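Local atomic coordinates of gentamicin resistance protein (Enterococcus gallinarum, PDB entry 6CTZ), a protein that probably phosphorylates the 2''-hydroxyl of aminoglycoside antibiotics such as kanamycin and gentamicin at the expense of a guanine nucleotide, conferring resistance. Residues R240-M243 and A244-E248. The protein carries 2 engineered substitutions. Numbering follows the deposited sequence.
Sequences RQVM and AYRGE
Met243 and Glu248 meet where helix 236-246 ends in a Schellman motif. The N-H of Glu248 reaches back over five residues to Met243 O at 3.1 Å, and Gly247 N bonds to Ala244 O at 2.9 Å while Gly247 turns the chain with phi at +77°. This reversal sets Glu248 CG tightly against Met243 O at 3.4 Å, with Met243 CB 3.8 Å from the same CG, on the packed side of the turn. A bend at chi2 (-74°) turns the Glu248 carboxylate toward Arg246 and Tyr227: in the Arg246 conformer given here OE2 lies 3.9 Å from NH1, well above the guanidinium plane, a long salt bridge of charges alone. Tyr227 OH hydrogen-bonds the same carboxylate oxygen, and Arg246 NE has Asn121 OD1. Ala244 and Gly247 form the solvent side; here Ala244 N to Arg240 O (2.9 Å) and Tyr245 N to Gln241 O (3.1 Å) continue the helix. Tyr245 runs along the outside, its ring oblique to Gln241 O and its hydroxyl bonded to Asp110. Glu248 has also been seen to bind magnesium, absent at this position here. Met243 packs on Ile255 and on the engineered Leu254 of helix 251-276, whereas Tyr245 and Arg246 lie against helix 106-125; the helix end touches both.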
loop_
_atom_site.group_PDB
_atom_site.type_symbol
_atom_site.label_atom_id
_atom_site.label_comp_id
_atom_site.label_asym_id
_atom_site.label_seq_id
_atom_site.Cartn_x
_atom_site.Cartn_y
_atom_site.Cartn_z
ATOM N N ARG A 240 2.167 5.864 -16.525
ATOM C CA ARG A 240 1.892 5.465 -17.902
ATOM C C ARG A 240 2.972 4.540 -18.447
ATOM O O ARG A 240 2.678 3.672 -19.275
ATOM C CB ARG A 240 1.743 6.707 -18.781
ATOM C CG ARG A 240 0.407 7.403 -18.617
ATOM C CD ARG A 240 0.369 8.723 -19.388
ATOM N NE ARG A 240 -0.963 9.325 -19.401
ATOM C CZ ARG A 240 -1.890 9.064 -20.321
ATOM N NH1 ARG A 240 -1.632 8.209 -21.303
ATOM N NH2 ARG A 240 -3.079 9.644 -20.244
ATOM N N GLN A 241 4.226 4.708 -17.999
ATOM C CA GLN A 241 5.299 3.798 -18.398
ATOM C C GLN A 241 5.055 2.392 -17.862
ATOM O O GLN A 241 5.258 1.407 -18.579
ATOM C CB GLN A 241 6.647 4.300 -17.877
ATOM C CG GLN A 241 7.199 5.567 -18.497
ATOM C CD GLN A 241 8.558 5.925 -17.904
ATOM O OE1 GLN A 241 8.649 6.700 -16.949
ATOM N NE2 GLN A 241 9.617 5.341 -18.455
ATOM N N VAL A 242 4.644 2.279 -16.597
ATOM C CA VAL A 242 4.299 0.971 -16.039
ATOM C C VAL A 242 3.146 0.351 -16.819
ATOM O O VAL A 242 3.195 -0.821 -17.212
ATOM C CB VAL A 242 3.976 1.085 -14.537
ATOM C CG1 VAL A 242 3.592 -0.285 -13.991
ATOM C CG2 VAL A 242 5.174 1.648 -13.752
ATOM N N MET A 243 2.102 1.146 -17.081
ATOM C CA MET A 243 0.948 0.644 -17.823
ATOM C C MET A 243 1.350 0.142 -19.201
ATOM O O MET A 243 0.858 -0.896 -19.661
ATOM C CB MET A 243 -0.097 1.750 -17.958
ATOM C CG MET A 243 -0.751 2.096 -16.634
ATOM S SD MET A 243 -1.806 3.540 -16.793
ATOM C CE MET A 243 -2.611 3.464 -15.184
ATOM N N ALA A 244 2.251 0.856 -19.876
ATOM C CA ALA A 244 2.670 0.423 -21.203
ATOM C C ALA A 244 3.391 -0.916 -21.133
ATOM O O ALA A 244 3.109 -1.828 -21.919
ATOM C CB ALA A 244 3.543 1.493 -21.851
ATOM N N TYR A 245 4.324 -1.063 -20.187
ATOM C CA TYR A 245 5.039 -2.332 -20.074
ATOM C C TYR A 245 4.093 -3.471 -19.726
ATOM O O TYR A 245 4.335 -4.622 -20.107
ATOM C CB TYR A 245 6.156 -2.226 -19.035
ATOM C CG TYR A 245 7.461 -1.676 -19.563
ATOM C CD1 TYR A 245 8.018 -2.181 -20.732
ATOM C CD2 TYR A 245 8.150 -0.673 -18.883
ATOM C CE1 TYR A 245 9.224 -1.701 -21.214
ATOM C CE2 TYR A 245 9.356 -0.188 -19.353
ATOM C CZ TYR A 245 9.890 -0.705 -20.519
ATOM O OH TYR A 245 11.096 -0.230 -20.995
ATOM N N ARG A 246 3.011 -3.172 -19.017
ATOM C CA ARG A 246 2.021 -4.199 -18.717
ATOM C C ARG A 246 1.074 -4.471 -19.874
ATOM O O ARG A 246 0.302 -5.437 -19.802
ATOM C CB ARG A 246 1.210 -3.839 -17.472
ATOM C CG ARG A 246 2.023 -3.911 -16.207
ATOM C CD ARG A 246 1.190 -3.752 -14.962
ATOM N NE ARG A 246 0.365 -4.926 -14.686
ATOM C CZ ARG A 246 -0.651 -4.920 -13.832
ATOM N NH1 ARG A 246 -0.956 -3.797 -13.200
ATOM N NH2 ARG A 246 -1.359 -6.024 -13.602
ATOM N N GLY A 247 1.120 -3.678 -20.937
ATOM C CA GLY A 247 0.245 -3.929 -22.065
ATOM C C GLY A 247 -1.176 -3.485 -21.833
ATOM O O GLY A 247 -2.096 -4.024 -22.457
ATOM N N GLU A 248 -1.391 -2.533 -20.933
ATOM C CA GLU A 248 -2.720 -1.967 -20.770
ATOM C C GLU A 248 -3.152 -1.302 -22.072
ATOM O O GLU A 248 -2.326 -0.867 -22.881
ATOM C CB GLU A 248 -2.716 -0.931 -19.650
ATOM C CG GLU A 248 -2.234 -1.432 -18.287
ATOM C CD GLU A 248 -3.216 -2.329 -17.546
ATOM O OE1 GLU A 248 -4.274 -2.711 -18.097
ATOM O OE2 GLU A 248 -2.922 -2.644 -16.377
#